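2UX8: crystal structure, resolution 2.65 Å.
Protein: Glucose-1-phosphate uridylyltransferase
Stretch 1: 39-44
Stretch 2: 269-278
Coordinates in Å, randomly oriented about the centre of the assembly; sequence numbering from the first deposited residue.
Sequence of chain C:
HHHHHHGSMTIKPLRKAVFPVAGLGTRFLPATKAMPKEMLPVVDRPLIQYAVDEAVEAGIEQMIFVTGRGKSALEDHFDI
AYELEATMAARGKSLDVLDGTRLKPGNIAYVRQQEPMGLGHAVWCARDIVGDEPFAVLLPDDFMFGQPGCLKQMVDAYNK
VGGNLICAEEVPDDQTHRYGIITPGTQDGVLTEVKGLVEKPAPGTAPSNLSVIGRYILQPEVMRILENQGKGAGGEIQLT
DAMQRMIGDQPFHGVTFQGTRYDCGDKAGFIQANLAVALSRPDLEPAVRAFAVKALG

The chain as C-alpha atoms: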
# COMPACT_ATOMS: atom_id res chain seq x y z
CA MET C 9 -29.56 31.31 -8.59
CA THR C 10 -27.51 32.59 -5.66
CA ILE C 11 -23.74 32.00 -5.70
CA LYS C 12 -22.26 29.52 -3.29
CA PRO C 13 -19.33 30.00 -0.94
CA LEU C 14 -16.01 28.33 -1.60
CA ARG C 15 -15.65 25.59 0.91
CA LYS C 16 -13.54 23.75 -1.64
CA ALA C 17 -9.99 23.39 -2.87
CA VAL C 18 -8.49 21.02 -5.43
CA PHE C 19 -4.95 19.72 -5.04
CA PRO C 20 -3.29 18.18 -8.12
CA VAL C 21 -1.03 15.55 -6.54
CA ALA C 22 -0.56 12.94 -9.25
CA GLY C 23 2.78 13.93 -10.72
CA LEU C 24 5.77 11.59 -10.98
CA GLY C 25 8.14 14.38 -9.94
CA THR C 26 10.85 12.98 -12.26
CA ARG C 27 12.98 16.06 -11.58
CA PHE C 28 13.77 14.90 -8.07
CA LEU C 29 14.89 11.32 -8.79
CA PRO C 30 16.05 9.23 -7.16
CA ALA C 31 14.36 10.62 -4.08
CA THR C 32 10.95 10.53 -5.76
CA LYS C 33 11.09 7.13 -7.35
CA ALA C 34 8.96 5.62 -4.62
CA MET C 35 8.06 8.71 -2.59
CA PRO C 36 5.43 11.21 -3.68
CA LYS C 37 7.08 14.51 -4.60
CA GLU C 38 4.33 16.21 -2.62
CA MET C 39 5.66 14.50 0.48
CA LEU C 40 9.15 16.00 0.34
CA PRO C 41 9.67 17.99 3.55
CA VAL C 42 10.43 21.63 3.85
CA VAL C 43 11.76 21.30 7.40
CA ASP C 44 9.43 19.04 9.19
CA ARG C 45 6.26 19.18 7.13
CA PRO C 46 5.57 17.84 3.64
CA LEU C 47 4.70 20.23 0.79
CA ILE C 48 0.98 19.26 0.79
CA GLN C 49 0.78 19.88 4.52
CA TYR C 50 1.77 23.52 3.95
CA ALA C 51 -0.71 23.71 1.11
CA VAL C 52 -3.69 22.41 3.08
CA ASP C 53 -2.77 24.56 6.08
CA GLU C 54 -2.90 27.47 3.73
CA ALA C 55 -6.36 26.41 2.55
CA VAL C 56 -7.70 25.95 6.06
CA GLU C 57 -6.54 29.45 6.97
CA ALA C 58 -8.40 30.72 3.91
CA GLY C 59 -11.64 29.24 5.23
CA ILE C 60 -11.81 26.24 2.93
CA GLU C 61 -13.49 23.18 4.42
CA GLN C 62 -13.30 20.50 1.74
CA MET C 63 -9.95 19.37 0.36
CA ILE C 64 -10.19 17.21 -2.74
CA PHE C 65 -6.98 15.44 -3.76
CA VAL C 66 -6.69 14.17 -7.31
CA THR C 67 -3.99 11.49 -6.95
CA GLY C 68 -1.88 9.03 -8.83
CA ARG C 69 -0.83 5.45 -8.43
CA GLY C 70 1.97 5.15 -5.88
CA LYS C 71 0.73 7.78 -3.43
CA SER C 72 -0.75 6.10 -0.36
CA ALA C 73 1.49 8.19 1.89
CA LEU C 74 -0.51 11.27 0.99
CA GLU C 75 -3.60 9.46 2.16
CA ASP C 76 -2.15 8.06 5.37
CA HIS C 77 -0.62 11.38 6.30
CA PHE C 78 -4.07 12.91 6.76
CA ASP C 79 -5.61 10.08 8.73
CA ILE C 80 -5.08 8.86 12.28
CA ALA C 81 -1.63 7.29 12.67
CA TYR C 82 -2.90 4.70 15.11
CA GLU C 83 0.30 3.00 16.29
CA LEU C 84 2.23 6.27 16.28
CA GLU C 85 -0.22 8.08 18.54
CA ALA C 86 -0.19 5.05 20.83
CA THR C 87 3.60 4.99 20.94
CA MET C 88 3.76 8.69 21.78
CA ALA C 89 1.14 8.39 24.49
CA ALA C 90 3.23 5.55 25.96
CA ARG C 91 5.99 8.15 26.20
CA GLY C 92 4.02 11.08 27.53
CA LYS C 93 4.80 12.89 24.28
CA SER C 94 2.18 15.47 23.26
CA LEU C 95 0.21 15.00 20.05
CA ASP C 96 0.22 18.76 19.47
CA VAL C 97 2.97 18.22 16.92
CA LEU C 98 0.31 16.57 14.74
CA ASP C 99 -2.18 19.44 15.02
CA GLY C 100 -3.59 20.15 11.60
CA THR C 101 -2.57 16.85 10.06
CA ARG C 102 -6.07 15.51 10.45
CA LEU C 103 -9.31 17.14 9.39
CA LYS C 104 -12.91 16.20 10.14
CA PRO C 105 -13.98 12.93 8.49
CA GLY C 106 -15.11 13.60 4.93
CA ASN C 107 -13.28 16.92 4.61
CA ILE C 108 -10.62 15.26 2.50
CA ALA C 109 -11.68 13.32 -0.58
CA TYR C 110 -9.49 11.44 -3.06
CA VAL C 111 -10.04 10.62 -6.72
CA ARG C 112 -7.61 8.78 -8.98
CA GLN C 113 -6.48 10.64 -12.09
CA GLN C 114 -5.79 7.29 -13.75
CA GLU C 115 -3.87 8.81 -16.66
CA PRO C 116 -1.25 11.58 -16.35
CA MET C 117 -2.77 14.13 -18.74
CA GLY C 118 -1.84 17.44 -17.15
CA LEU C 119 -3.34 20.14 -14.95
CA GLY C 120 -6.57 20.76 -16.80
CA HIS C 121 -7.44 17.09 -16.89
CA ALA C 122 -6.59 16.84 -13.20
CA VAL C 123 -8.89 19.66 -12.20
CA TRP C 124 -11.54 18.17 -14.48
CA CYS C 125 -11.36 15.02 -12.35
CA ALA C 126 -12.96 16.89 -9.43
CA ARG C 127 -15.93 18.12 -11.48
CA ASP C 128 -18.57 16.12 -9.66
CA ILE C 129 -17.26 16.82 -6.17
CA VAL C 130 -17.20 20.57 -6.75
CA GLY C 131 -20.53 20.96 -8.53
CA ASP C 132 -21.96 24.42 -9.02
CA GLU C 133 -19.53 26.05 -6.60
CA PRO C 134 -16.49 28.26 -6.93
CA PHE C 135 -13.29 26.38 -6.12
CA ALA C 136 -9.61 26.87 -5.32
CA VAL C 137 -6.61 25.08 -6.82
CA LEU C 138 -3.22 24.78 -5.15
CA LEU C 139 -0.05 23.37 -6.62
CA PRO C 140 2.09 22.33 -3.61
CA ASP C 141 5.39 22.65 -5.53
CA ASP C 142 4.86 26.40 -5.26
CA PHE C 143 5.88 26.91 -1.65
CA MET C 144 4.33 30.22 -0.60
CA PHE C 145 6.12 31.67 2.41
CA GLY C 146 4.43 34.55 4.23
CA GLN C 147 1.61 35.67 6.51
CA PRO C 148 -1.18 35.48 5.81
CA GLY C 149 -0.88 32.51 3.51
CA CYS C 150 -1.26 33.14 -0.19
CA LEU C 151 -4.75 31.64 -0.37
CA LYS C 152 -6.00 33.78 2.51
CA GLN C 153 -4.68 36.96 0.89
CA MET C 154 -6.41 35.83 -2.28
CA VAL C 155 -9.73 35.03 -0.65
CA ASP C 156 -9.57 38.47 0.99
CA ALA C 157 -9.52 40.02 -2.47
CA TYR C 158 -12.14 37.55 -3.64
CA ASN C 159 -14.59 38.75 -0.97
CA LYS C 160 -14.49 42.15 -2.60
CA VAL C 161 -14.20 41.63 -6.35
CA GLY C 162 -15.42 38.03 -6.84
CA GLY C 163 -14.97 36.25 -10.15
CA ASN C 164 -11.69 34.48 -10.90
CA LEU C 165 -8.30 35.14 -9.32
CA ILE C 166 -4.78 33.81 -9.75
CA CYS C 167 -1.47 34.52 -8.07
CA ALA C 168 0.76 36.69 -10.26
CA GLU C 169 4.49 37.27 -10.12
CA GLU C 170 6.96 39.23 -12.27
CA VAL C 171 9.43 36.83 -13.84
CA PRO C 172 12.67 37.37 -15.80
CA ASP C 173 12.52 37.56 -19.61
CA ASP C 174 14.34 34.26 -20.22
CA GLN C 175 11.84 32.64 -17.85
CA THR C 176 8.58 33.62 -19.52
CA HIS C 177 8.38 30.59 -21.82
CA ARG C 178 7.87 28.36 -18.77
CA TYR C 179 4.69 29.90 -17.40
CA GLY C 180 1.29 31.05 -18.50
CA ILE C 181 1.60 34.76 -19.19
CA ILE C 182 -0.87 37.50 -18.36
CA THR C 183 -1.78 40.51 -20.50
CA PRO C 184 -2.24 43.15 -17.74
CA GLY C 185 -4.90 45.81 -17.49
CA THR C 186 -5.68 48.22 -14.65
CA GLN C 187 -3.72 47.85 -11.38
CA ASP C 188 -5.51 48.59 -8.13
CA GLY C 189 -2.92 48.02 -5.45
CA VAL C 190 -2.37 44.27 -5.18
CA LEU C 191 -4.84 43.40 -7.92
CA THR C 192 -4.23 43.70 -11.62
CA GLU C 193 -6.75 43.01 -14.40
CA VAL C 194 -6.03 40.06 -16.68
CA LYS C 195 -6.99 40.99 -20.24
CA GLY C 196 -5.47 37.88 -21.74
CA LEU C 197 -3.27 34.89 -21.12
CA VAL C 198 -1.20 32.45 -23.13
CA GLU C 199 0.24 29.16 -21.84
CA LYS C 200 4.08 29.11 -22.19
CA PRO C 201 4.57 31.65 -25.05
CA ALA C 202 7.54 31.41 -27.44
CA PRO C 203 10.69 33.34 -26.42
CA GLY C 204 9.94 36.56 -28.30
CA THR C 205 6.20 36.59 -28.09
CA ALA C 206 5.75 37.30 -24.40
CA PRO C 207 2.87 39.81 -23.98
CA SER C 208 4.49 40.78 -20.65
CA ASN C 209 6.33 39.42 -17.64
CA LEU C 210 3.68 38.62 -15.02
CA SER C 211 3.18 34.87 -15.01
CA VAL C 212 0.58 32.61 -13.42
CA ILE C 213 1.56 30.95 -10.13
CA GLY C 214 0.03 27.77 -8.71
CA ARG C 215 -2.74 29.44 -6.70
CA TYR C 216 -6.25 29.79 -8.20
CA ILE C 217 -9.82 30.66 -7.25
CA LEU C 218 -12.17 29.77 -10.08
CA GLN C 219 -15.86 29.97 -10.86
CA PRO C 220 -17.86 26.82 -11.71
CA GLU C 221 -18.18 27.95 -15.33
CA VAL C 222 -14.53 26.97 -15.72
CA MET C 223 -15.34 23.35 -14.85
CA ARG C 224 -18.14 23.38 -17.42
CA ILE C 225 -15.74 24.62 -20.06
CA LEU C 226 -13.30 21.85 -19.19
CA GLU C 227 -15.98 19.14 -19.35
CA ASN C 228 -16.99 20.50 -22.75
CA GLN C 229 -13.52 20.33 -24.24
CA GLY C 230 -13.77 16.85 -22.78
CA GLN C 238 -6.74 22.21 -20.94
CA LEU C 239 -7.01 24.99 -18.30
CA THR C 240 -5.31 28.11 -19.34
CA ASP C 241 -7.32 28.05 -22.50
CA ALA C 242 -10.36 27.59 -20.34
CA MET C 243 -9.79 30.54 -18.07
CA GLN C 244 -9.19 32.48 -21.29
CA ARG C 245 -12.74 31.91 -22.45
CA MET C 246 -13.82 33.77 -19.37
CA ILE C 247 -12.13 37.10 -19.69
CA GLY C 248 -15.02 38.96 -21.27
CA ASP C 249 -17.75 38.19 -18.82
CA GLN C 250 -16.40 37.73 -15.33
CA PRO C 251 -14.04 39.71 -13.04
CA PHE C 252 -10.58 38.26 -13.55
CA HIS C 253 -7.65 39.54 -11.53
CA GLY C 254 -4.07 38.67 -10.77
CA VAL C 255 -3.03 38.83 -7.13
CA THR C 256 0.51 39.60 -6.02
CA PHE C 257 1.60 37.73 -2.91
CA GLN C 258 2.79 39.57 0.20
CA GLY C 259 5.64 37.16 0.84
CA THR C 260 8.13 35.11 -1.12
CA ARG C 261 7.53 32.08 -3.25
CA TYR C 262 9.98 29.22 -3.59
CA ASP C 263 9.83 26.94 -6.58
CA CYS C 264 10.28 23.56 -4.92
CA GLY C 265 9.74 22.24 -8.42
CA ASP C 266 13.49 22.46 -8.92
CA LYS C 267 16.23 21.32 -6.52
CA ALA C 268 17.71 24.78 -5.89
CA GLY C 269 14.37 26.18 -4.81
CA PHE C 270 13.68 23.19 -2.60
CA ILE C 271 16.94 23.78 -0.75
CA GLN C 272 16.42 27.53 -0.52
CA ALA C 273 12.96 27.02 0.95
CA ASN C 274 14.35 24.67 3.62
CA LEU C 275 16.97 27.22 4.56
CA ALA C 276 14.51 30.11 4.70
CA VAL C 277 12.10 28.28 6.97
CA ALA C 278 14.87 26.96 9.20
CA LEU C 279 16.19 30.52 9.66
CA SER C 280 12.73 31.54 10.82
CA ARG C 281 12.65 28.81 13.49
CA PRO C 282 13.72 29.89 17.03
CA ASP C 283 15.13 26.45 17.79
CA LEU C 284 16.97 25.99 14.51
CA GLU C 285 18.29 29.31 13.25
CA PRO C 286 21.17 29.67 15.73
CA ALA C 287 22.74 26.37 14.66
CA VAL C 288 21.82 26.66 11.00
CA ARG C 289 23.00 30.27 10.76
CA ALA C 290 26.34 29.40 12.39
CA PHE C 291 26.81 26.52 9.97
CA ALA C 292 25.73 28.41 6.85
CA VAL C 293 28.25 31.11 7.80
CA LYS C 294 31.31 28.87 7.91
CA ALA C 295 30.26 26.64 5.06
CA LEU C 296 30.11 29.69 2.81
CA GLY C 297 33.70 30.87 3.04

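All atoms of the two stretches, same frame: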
# COMPACT_ATOMS: atom_id res chain seq x y z
N MET C 39 5.34 14.87 -0.88
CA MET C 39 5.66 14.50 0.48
C MET C 39 7.05 14.95 0.91
O MET C 39 7.42 14.78 2.06
CB MET C 39 5.54 13.00 0.67
CG MET C 39 4.14 12.47 0.58
SD MET C 39 3.15 13.10 1.91
CE MET C 39 3.83 12.24 3.28
N LEU C 40 7.82 15.52 -0.02
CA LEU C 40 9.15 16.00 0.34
C LEU C 40 8.95 17.05 1.41
O LEU C 40 8.04 17.88 1.33
CB LEU C 40 9.89 16.58 -0.86
CG LEU C 40 10.30 15.58 -1.94
CD1 LEU C 40 11.28 16.23 -2.90
CD2 LEU C 40 10.94 14.37 -1.31
N PRO C 41 9.78 17.02 2.45
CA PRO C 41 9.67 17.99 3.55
C PRO C 41 10.39 19.31 3.41
O PRO C 41 11.51 19.37 2.91
CB PRO C 41 10.22 17.21 4.73
CG PRO C 41 11.35 16.42 4.08
CD PRO C 41 10.76 15.96 2.75
N VAL C 42 9.73 20.38 3.86
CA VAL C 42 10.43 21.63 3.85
C VAL C 42 11.17 21.75 5.17
O VAL C 42 12.11 22.42 5.21
CB VAL C 42 9.57 22.87 3.60
CG1 VAL C 42 10.35 24.12 3.98
CG2 VAL C 42 9.24 22.96 2.12
N VAL C 43 10.82 21.17 6.28
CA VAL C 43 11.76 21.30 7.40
C VAL C 43 11.30 20.11 8.17
O VAL C 43 12.03 19.17 8.44
CB VAL C 43 11.56 22.58 8.25
CG1 VAL C 43 12.25 22.41 9.58
CG2 VAL C 43 12.15 23.80 7.55
N ASP C 44 10.02 20.13 8.47
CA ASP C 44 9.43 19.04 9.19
C ASP C 44 8.02 18.77 8.75
O ASP C 44 7.32 17.98 9.37
CB ASP C 44 9.50 19.29 10.69
CG ASP C 44 9.00 20.64 11.08
OD1 ASP C 44 8.70 21.43 10.18
OD2 ASP C 44 8.90 20.93 12.28
N GLY C 269 15.43 25.55 -5.56
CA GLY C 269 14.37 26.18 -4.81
C GLY C 269 14.06 25.40 -3.55
O GLY C 269 13.88 25.97 -2.47
N PHE C 270 13.98 24.08 -3.71
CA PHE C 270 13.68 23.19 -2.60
C PHE C 270 14.64 23.47 -1.45
O PHE C 270 14.23 23.62 -0.30
CB PHE C 270 13.81 21.74 -3.06
CG PHE C 270 13.64 20.76 -1.96
CD1 PHE C 270 12.38 20.54 -1.40
CD2 PHE C 270 14.74 20.09 -1.43
CE1 PHE C 270 12.23 19.67 -0.32
CE2 PHE C 270 14.59 19.22 -0.35
CZ PHE C 270 13.34 19.01 0.21
N ILE C 271 15.93 23.53 -1.76
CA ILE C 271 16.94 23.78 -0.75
C ILE C 271 16.82 25.18 -0.14
O ILE C 271 16.92 25.36 1.07
CB ILE C 271 18.34 23.53 -1.32
CG1 ILE C 271 18.62 22.03 -1.31
CG2 ILE C 271 19.40 24.27 -0.51
CD1 ILE C 271 19.65 21.58 -2.29
N GLN C 272 16.57 26.17 -0.99
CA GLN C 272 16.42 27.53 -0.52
C GLN C 272 15.23 27.64 0.42
O GLN C 272 15.32 28.31 1.45
CB GLN C 272 16.27 28.49 -1.70
CG GLN C 272 17.58 28.76 -2.40
CD GLN C 272 17.40 29.40 -3.75
OE1 GLN C 272 16.43 30.12 -3.98
NE2 GLN C 272 18.33 29.14 -4.67
N ALA C 273 14.14 26.98 0.09
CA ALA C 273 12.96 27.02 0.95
C ALA C 273 13.29 26.47 2.34
O ALA C 273 12.93 27.07 3.35
CB ALA C 273 11.81 26.24 0.34
N ASN C 274 13.96 25.32 2.37
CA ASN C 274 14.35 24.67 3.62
C ASN C 274 15.19 25.60 4.48
O ASN C 274 15.01 25.68 5.70
CB ASN C 274 15.17 23.41 3.32
CG ASN C 274 14.32 22.17 3.21
OD1 ASN C 274 14.02 21.52 4.21
ND2 ASN C 274 13.91 21.83 1.98
N LEU C 275 16.11 26.30 3.85
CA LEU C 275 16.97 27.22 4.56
C LEU C 275 16.19 28.40 5.14
O LEU C 275 16.36 28.77 6.31
CB LEU C 275 18.05 27.73 3.61
CG LEU C 275 18.95 28.81 4.16
CD1 LEU C 275 19.58 28.33 5.46
CD2 LEU C 275 20.00 29.16 3.13
N ALA C 276 15.33 28.97 4.30
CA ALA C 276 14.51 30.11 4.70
C ALA C 276 13.67 29.79 5.91
O ALA C 276 13.67 30.53 6.89
CB ALA C 276 13.62 30.53 3.54
N VAL C 277 12.96 28.68 5.86
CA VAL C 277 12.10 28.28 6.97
C VAL C 277 12.90 27.96 8.22
O VAL C 277 12.50 28.30 9.32
CB VAL C 277 11.22 27.07 6.57
CG1 VAL C 277 10.33 26.64 7.73
CG2 VAL C 277 10.38 27.43 5.36
N ALA C 278 14.04 27.30 8.05
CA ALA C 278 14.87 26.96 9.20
C ALA C 278 15.38 28.24 9.86
O ALA C 278 15.49 28.30 11.08
CB ALA C 278 16.03 26.06 8.78

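A loop without regular structure can pack on a helix without a single hydrogen bond between them, when apolar side chains supply much of the contact. In glucose-1-phosphate uridylyltransferase, residues 39-44 meet the helix 269-278 in this way, burying 355 Å² over both surfaces although the two segments lie more than 220 residues apart in sequence.

The backbones come closest at Val42 and Asn274, whose CA atoms are 5.0 Å apart. Val42, the loop residue most covered by the helix, has a t rotamer (chi1 165°) that places CG1 3.6 Å from CG2 of Val277 and, more loosely, 4.5 Å from CB of Ala273. Val43 is also t, and its CG2 lies 3.4 Å from CG1 of Val277. Val277, itself t with its CA-to-CB bond directed toward the loop, thus offers one methyl to each of two successive valines. Ala273 and Val277, one turn apart, both direct their CA-to-CB bonds toward the loop.

Phe270 shows how a rotamer can compensate for an indirect starting direction. Its CA-to-CB bond points sideways, but chi1 of 175° (t) and chi2 of 71° carry the ring to the loop, where Phe270 CE1 lies 3.9 Å from CB of Leu40 and Phe270 CZ 3.3 Å from the carbonyl O of Pro41. Both approaches are oblique to the ring.

Asn274 is turned back on its own helix. Its chi1 of -91° lies between wells, and Asn274 ND2 donates to O of Phe270 at 2.9 Å with an N-H...O angle of 165°, beside the helical bond from Asn274 N to that same oxygen. This arrangement leaves OD1 facing the loop, where the modelled 2.3 Å separation of Asn274 OD1 from O of Val42 is a clash between two acceptors and supports no interaction.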